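Local coordinates for protein nucleotidyl transferase (PDB 6PLJ) that probably transfers nucleotidyl groups, as a MobA-like enzyme of an archaeon, and may serve in the synthesis of its pseudomurein cell wall, at residues T140-R143 and I144-A148; L187-N191 and I192-L196; V209-R213 and P214-V218. One frame throughout, in Å; residues are numbered along the deposited sequence.

Interaction 1 of 3, residues T140-R143 and I144-A148; sequences TLRR and IAEHA
R142 and E146 sit one turn apart on helix 138-147, and their charged ends do not touch: R142 NE stays 5.3 Å from E146 OE2, with the guanidinium and carboxylate planes 62° apart. What meets is aliphatic against polar, R142 CG coming within 3.6 Å of E146 OE2. A water spans the ends, donating to E146 OE2 over 2.8 Å and accepting a weak bond from R142 NH1 in the guanidinium plane. R142 NH2 also bonds weakly to S72 O.

Backbone bonds carry the turn. I144 N, A145 N and E146 N donate to T140 O, L141 O and R142 O at 2.9 to 3.0 Å, whereas H147 N to R143 O is longer and weak. The imidazole edge comes close there, H147 CD2 lying 3.2 Å from R143 O near the ring plane; the ring stacks with Y207.

With CG2 anti to the backbone N, T140 brings that methyl to 4.0 Å from I144 CD1, while its hydroxyl bonds to E216 and S137. I144 also packs on L127 and L156 of the central sheet.

The helix is thus amphipathic, and its R142-E146 pair probably gains only modest electrostatic help, through water rather than a salt bridge.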
loop_
_atom_site.group_PDB
_atom_site.type_symbol
_atom_site.label_atom_id
_atom_site.label_comp_id
_atom_site.label_asym_id
_atom_site.label_seq_id
_atom_site.Cartn_x
_atom_site.Cartn_y
_atom_site.Cartn_z
ATOM N N THR A 140 2.740 3.296 -12.574
ATOM C CA THR A 140 3.819 3.146 -11.611
ATOM C C THR A 140 3.726 1.785 -10.928
ATOM O O THR A 140 4.733 1.102 -10.775
ATOM C CB THR A 140 3.792 4.281 -10.579
ATOM O OG1 THR A 140 4.047 5.500 -11.275
ATOM C CG2 THR A 140 4.832 4.069 -9.512
ATOM N N LEU A 141 2.522 1.407 -10.514
ATOM C CA LEU A 141 2.309 0.096 -9.875
ATOM C C LEU A 141 2.736 -1.042 -10.800
ATOM O O LEU A 141 3.393 -1.995 -10.363
ATOM C CB LEU A 141 0.836 -0.059 -9.474
ATOM C CG LEU A 141 0.385 0.845 -8.325
ATOM C CD1 LEU A 141 -1.125 0.858 -8.165
ATOM C CD2 LEU A 141 1.048 0.444 -7.011
ATOM N N ARG A 142 2.371 -0.915 -12.074
ATOM C CA ARG A 142 2.735 -1.910 -13.073
ATOM C C ARG A 142 4.254 -2.030 -13.209
ATOM O O ARG A 142 4.777 -3.142 -13.225
ATOM C CB ARG A 142 2.090 -1.566 -14.417
ATOM C CG ARG A 142 2.273 -2.615 -15.496
ATOM C CD ARG A 142 1.702 -2.100 -16.799
ATOM N NE ARG A 142 0.242 -1.960 -16.763
ATOM C CZ ARG A 142 -0.640 -2.930 -17.030
ATOM N NH1 ARG A 142 -0.241 -4.163 -17.344
ATOM N NH2 ARG A 142 -1.949 -2.666 -16.956
ATOM N N ARG A 143 4.955 -0.894 -13.283
ATOM C CA ARG A 143 6.422 -0.873 -13.358
ATOM C C ARG A 143 7.056 -1.535 -12.139
ATOM O O ARG A 143 8.021 -2.294 -12.263
ATOM C CB ARG A 143 6.953 0.548 -13.504
ATOM C CG ARG A 143 6.872 1.106 -14.914
ATOM C CD ARG A 143 7.678 2.393 -15.063
ATOM N NE ARG A 143 6.917 3.552 -14.598
ATOM C CZ ARG A 143 5.954 4.165 -15.295
ATOM N NH1 ARG A 143 5.313 5.207 -14.761
ATOM N NH2 ARG A 143 5.610 3.748 -16.519
ATOM N N ILE A 144 6.505 -1.254 -10.959
ATOM C CA ILE A 144 6.992 -1.867 -9.727
ATOM C C ILE A 144 6.823 -3.388 -9.795
ATOM O O ILE A 144 7.767 -4.128 -9.540
ATOM C CB ILE A 144 6.316 -1.246 -8.477
ATOM C CG1 ILE A 144 6.832 0.191 -8.326
ATOM C CG2 ILE A 144 6.621 -2.048 -7.202
ATOM C CD1 ILE A 144 6.116 1.018 -7.285
ATOM N N ALA A 145 5.646 -3.847 -10.191
ATOM C CA ALA A 145 5.390 -5.286 -10.266
ATOM C C ALA A 145 6.328 -5.975 -11.254
ATOM O O ALA A 145 6.817 -7.091 -10.983
ATOM C CB ALA A 145 3.929 -5.546 -10.615
ATOM N N GLU A 146 6.599 -5.301 -12.370
ATOM C CA GLU A 146 7.439 -5.855 -13.446
ATOM C C GLU A 146 8.897 -6.069 -13.057
ATOM O O GLU A 146 9.560 -6.932 -13.634
ATOM C CB GLU A 146 7.405 -4.939 -14.671
ATOM C CG GLU A 146 6.101 -4.961 -15.452
ATOM C CD GLU A 146 6.018 -3.829 -16.469
ATOM O OE1 GLU A 146 6.851 -2.894 -16.410
ATOM O OE2 GLU A 146 5.120 -3.875 -17.333
ATOM N N HIS A 147 9.397 -5.274 -12.108
ATOM C CA HIS A 147 10.791 -5.342 -11.665
ATOM C C HIS A 147 11.050 -6.330 -10.530
ATOM O O HIS A 147 12.205 -6.561 -10.162
ATOM C CB HIS A 147 11.292 -3.955 -11.244
ATOM C CG HIS A 147 11.752 -3.108 -12.385
ATOM N ND1 HIS A 147 13.005 -3.240 -12.949
ATOM C CD2 HIS A 147 11.133 -2.114 -13.065
ATOM C CE1 HIS A 147 13.137 -2.362 -13.927
ATOM N NE2 HIS A 147 12.018 -1.667 -14.019
ATOM N N ALA A 148 9.993 -6.898 -9.954
ATOM C CA ALA A 148 10.131 -7.872 -8.888
ATOM C C ALA A 148 10.404 -9.237 -9.516
ATOM O O ALA A 148 9.980 -9.505 -10.633
ATOM C CB ALA A 148 8.858 -7.925 -8.063
HETATM O O HOH W 1 2.875 -5.587 -17.091
#

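Interaction 2 of 3, residues L187-N191 and I192-L196; sequences LGDGN and INPLL
D189 and P194 meet because the aspartate holds CG between its backbone N and carbonyl carbon (chi1 66°), which swings the carboxylate forward along the chain to the pyrrolidine ring. D189 OD1 lies 3.7 Å from P194 CG, and the two side chains cross at about a right angle. N191 sets CG anti to its carbonyl carbon (chi1 -62°); its amide points off, and CB is the part that packs, 3.6 Å from P194 CD.

The same D189 oxygen closes an Asx turn. N191 N donates to D189 OD1 over 3.1 Å in a nearly straight bond of 166°, reaching the oxygen from above the carboxylate plane. One carboxylate oxygen thus closes the turn and also rests against the proline of the following helix. No hydrogen bond joins 187-191 to 192-196; P194 has no backbone N-H to give, and N191 O instead lies 3.6 Å from P194 CD.

At the start of the loop, L187 is met by L195 of the helix, whose CD2 comes back over the backbone, 3.7 Å from L187 O and 4.1 Å from L187 CB. G188 passes this methyl with a positive phi, and a beta carbon there would crowd L195 CD2. G190 also has backbone angles that suit a residue without a side chain, since a beta carbon would press on the preceding carbonyl oxygen.

The loop joins helix 178-184 to helix 192-201 and leads on into the latter. I192 and L196 seat that helix on L174 of strand 174-177, N193 ND2 bonds to the carbonyls of A167 and I170, and the backbone of G190 pairs with S111 in helix 110-120.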
loop_
_atom_site.group_PDB
_atom_site.type_symbol
_atom_site.label_atom_id
_atom_site.label_comp_id
_atom_site.label_asym_id
_atom_site.label_seq_id
_atom_site.Cartn_x
_atom_site.Cartn_y
_atom_site.Cartn_z
ATOM N N LEU A 187 9.187 -11.160 10.484
ATOM C CA LEU A 187 10.266 -10.545 11.266
ATOM C C LEU A 187 10.009 -9.067 11.531
ATOM O O LEU A 187 9.085 -8.473 10.978
ATOM C CB LEU A 187 11.599 -10.707 10.531
ATOM C CG LEU A 187 11.956 -12.131 10.090
ATOM C CD1 LEU A 187 13.254 -12.164 9.305
ATOM C CD2 LEU A 187 12.025 -13.079 11.272
ATOM N N GLY A 188 10.836 -8.481 12.391
ATOM C CA GLY A 188 10.835 -7.033 12.638
ATOM C C GLY A 188 9.797 -6.559 13.640
ATOM O O GLY A 188 9.119 -7.368 14.276
ATOM N N ASP A 189 9.664 -5.236 13.755
ATOM C CA ASP A 189 8.791 -4.601 14.753
ATOM C C ASP A 189 7.336 -4.370 14.289
ATOM O O ASP A 189 6.476 -4.030 15.099
ATOM C CB ASP A 189 9.420 -3.284 15.268
ATOM C CG ASP A 189 9.533 -2.185 14.193
ATOM O OD1 ASP A 189 9.154 -2.405 13.020
ATOM O OD2 ASP A 189 10.015 -1.078 14.529
ATOM N N GLY A 190 7.057 -4.546 12.998
ATOM C CA GLY A 190 5.722 -4.260 12.479
ATOM C C GLY A 190 5.658 -3.271 11.330
ATOM O O GLY A 190 4.740 -3.328 10.528
ATOM N N ASN A 191 6.613 -2.344 11.275
ATOM C CA ASN A 191 6.663 -1.302 10.241
ATOM C C ASN A 191 7.401 -1.840 9.035
ATOM O O ASN A 191 8.259 -2.697 9.189
ATOM C CB ASN A 191 7.409 -0.076 10.771
ATOM C CG ASN A 191 6.716 0.556 11.956
ATOM O OD1 ASN A 191 7.185 0.460 13.091
ATOM N ND2 ASN A 191 5.580 1.183 11.704
ATOM N N ILE A 192 7.089 -1.343 7.839
ATOM C CA ILE A 192 7.737 -1.861 6.633
ATOM C C ILE A 192 9.180 -1.356 6.459
ATOM O O ILE A 192 10.045 -2.106 6.000
ATOM C CB ILE A 192 6.887 -1.631 5.348
ATOM C CG1 ILE A 192 7.418 -2.459 4.166
ATOM C CG2 ILE A 192 6.841 -0.166 4.944
ATOM C CD1 ILE A 192 7.302 -3.958 4.358
ATOM N N ASN A 193 9.453 -0.110 6.839
ATOM C CA ASN A 193 10.761 0.465 6.534
ATOM C C ASN A 193 11.919 -0.283 7.216
ATOM O O ASN A 193 12.891 -0.611 6.550
ATOM C CB ASN A 193 10.803 1.975 6.801
ATOM C CG ASN A 193 12.141 2.578 6.429
ATOM O OD1 ASN A 193 12.991 2.803 7.294
ATOM N ND2 ASN A 193 12.361 2.792 5.142
ATOM N N PRO A 194 11.786 -0.618 8.515
ATOM C CA PRO A 194 12.829 -1.448 9.152
ATOM C C PRO A 194 13.098 -2.787 8.449
ATOM O O PRO A 194 14.261 -3.209 8.351
ATOM C CB PRO A 194 12.296 -1.650 10.576
ATOM C CG PRO A 194 11.435 -0.472 10.819
ATOM C CD PRO A 194 10.783 -0.169 9.496
ATOM N N LEU A 195 12.056 -3.434 7.915
ATOM C CA LEU A 195 12.261 -4.647 7.114
ATOM C C LEU A 195 13.071 -4.432 5.848
ATOM O O LEU A 195 13.811 -5.311 5.438
ATOM C CB LEU A 195 10.925 -5.316 6.714
ATOM C CG LEU A 195 10.240 -6.245 7.693
ATOM C CD1 LEU A 195 9.024 -6.867 7.011
ATOM C CD2 LEU A 195 11.183 -7.332 8.209
ATOM N N LEU A 196 12.896 -3.287 5.186
ATOM C CA LEU A 196 13.648 -3.011 3.975
ATOM C C LEU A 196 15.153 -2.851 4.287
ATOM O O LEU A 196 16.004 -3.343 3.549
ATOM C CB LEU A 196 13.100 -1.768 3.281
ATOM C CG LEU A 196 11.656 -1.874 2.790
ATOM C CD1 LEU A 196 11.133 -0.500 2.402
ATOM C CD2 LEU A 196 11.558 -2.836 1.621
#

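Interaction 3 of 3, residues V209-R213 and P214-V218; sequences VEASR and PIELV
E216 reaches back across the turn to A211 and S212, and this is the close-packed half of the contact. Its carboxylate accepts from the backbone, S212 N to E216 OE1 at 2.8 Å; the donor stands above the carboxylate plane and the bond is bent, 137° at the hydrogen. A211 CB touches the same oxygen at 3.4 Å, while E216 OE2 lies 3.6 Å from S212 CB. With CG anti to the carbonyl carbon (chi1 -63°) and the chain extended beyond it, the glutamate brings its CB and CG alongside R213 O, each 3.3 Å away.

That carbonyl also accepts from E216 N over 3.0 Å, opening the 3-10 turn 214-217 through which the chain leaves strand 205-210 on its way to helix 223-236. L217 N to P214 O and V218 N to I215 O continue the i+3 bonding of such a turn. E216 is buried, and its carboxylate is also hydrogen-bonded by the hydroxyls of S137 and T140. Cut back to an alanine here, the side chain would probably leave S212 N and the two hydroxyls without their carboxylate partner and open a gap beside A211.

R213 and P214 form the looser, exposed side. R213 leads its guanidinium away, bent at chi2, and within the turn it is the stem that packs, CB lying 3.7 Å from I215 CG2.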
loop_
_atom_site.group_PDB
_atom_site.type_symbol
_atom_site.label_atom_id
_atom_site.label_comp_id
_atom_site.label_asym_id
_atom_site.label_seq_id
_atom_site.Cartn_x
_atom_site.Cartn_y
_atom_site.Cartn_z
ATOM N N VAL A 209 12.064 2.211 -8.189
ATOM C CA VAL A 209 11.369 2.675 -9.367
ATOM C C VAL A 209 10.934 4.124 -9.142
ATOM O O VAL A 209 10.178 4.422 -8.212
ATOM C CB VAL A 209 10.160 1.773 -9.657
ATOM C CG1 VAL A 209 9.258 2.400 -10.707
ATOM C CG2 VAL A 209 10.656 0.391 -10.078
ATOM N N GLU A 210 11.407 5.029 -9.993
ATOM C CA GLU A 210 11.066 6.438 -9.836
ATOM C C GLU A 210 9.556 6.654 -9.972
ATOM O O GLU A 210 8.927 6.135 -10.884
ATOM C CB GLU A 210 11.805 7.311 -10.872
ATOM C CG GLU A 210 11.457 8.787 -10.713
ATOM C CD GLU A 210 12.272 9.744 -11.564
ATOM O OE1 GLU A 210 13.160 9.301 -12.307
ATOM O OE2 GLU A 210 11.984 10.953 -11.493
ATOM N N ALA A 211 8.988 7.444 -9.071
ATOM C CA ALA A 211 7.598 7.852 -9.169
ATOM C C ALA A 211 7.340 8.689 -10.413
ATOM O O ALA A 211 8.199 9.467 -10.832
ATOM C CB ALA A 211 7.197 8.652 -7.937
ATOM N N SER A 212 6.159 8.532 -10.989
ATOM C CA SER A 212 5.701 9.421 -12.061
ATOM C C SER A 212 5.631 10.865 -11.576
ATOM O O SER A 212 6.024 11.785 -12.285
ATOM C CB SER A 212 4.336 8.972 -12.587
ATOM O OG SER A 212 3.899 9.784 -13.672
ATOM N N ARG A 213 5.110 11.047 -10.366
ATOM C CA ARG A 213 4.901 12.355 -9.756
ATOM C C ARG A 213 5.193 12.123 -8.262
ATOM O O ARG A 213 4.835 11.055 -7.753
ATOM C CB ARG A 213 3.426 12.805 -9.905
ATOM C CG ARG A 213 2.730 12.655 -11.263
ATOM C CD ARG A 213 2.821 13.896 -12.124
ATOM N NE ARG A 213 2.470 13.632 -13.512
ATOM C CZ ARG A 213 1.296 13.924 -14.060
ATOM N NH1 ARG A 213 1.072 13.644 -15.332
ATOM N NH2 ARG A 213 0.351 14.494 -13.334
ATOM N N PRO A 214 5.826 13.080 -7.551
ATOM C CA PRO A 214 6.059 12.860 -6.108
ATOM C C PRO A 214 4.813 12.639 -5.253
ATOM O O PRO A 214 4.911 12.045 -4.182
ATOM C CB PRO A 214 6.775 14.139 -5.677
ATOM C CG PRO A 214 7.530 14.514 -6.900
ATOM C CD PRO A 214 6.588 14.247 -8.035
ATOM N N ILE A 215 3.659 13.096 -5.720
ATOM C CA ILE A 215 2.396 12.852 -5.024
ATOM C C ILE A 215 2.179 11.341 -4.795
ATOM O O ILE A 215 1.525 10.941 -3.833
ATOM C CB ILE A 215 1.213 13.470 -5.801
ATOM C CG1 ILE A 215 -0.041 13.554 -4.909
ATOM C CG2 ILE A 215 0.946 12.725 -7.100
ATOM C CD1 ILE A 215 0.096 14.524 -3.772
ATOM N N GLU A 216 2.736 10.513 -5.666
ATOM C CA GLU A 216 2.589 9.054 -5.525
ATOM C C GLU A 216 3.164 8.512 -4.217
ATOM O O GLU A 216 2.689 7.487 -3.715
ATOM C CB GLU A 216 3.228 8.334 -6.717
ATOM C CG GLU A 216 2.560 8.662 -8.044
ATOM C CD GLU A 216 3.053 7.797 -9.188
ATOM O OE1 GLU A 216 4.247 7.462 -9.217
ATOM O OE2 GLU A 216 2.222 7.465 -10.062
ATOM N N LEU A 217 4.138 9.216 -3.647
ATOM C CA LEU A 217 4.767 8.812 -2.389
ATOM C C LEU A 217 3.964 9.191 -1.149
ATOM O O LEU A 217 4.329 8.791 -0.047
ATOM C CB LEU A 217 6.158 9.446 -2.287
ATOM C CG LEU A 217 7.201 8.834 -3.212
ATOM C CD1 LEU A 217 8.248 9.856 -3.643
ATOM C CD2 LEU A 217 7.851 7.640 -2.531
ATOM N N VAL A 218 2.902 9.970 -1.310
ATOM C CA VAL A 218 2.187 10.509 -0.163
ATOM C C VAL A 218 1.205 9.507 0.411
ATOM O O VAL A 218 0.212 9.160 -0.227
ATOM C CB VAL A 218 1.443 11.813 -0.525
ATOM C CG1 VAL A 218 0.651 12.347 0.674
ATOM C CG2 VAL A 218 2.433 12.870 -1.015
#

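How the interactions relate
Along the chain interaction 1 comes first, then 2, then 3, with helix 192-201 leading on to strand 205-210. Interactions 1 and 3 are neighbours, centres 13 Å apart: T140 OG1 probably bonds to E216 OE1 at 2.8 Å, and V209 of strand 205-210 packs on H147. Helix 138-147 thus touches both the strand and the turn after it. Interaction 2 lies about 21 Å from each of the others, centre to centre, with nearest atoms about 10 Å away. All share the mixed central sheet, met by helix 192-201 at strand 174-177 and by helix 138-147 at strands 125-130, 152-157 and 205-210. This alpha/beta architecture is consistent with a MobA-like nucleotidyltransferase.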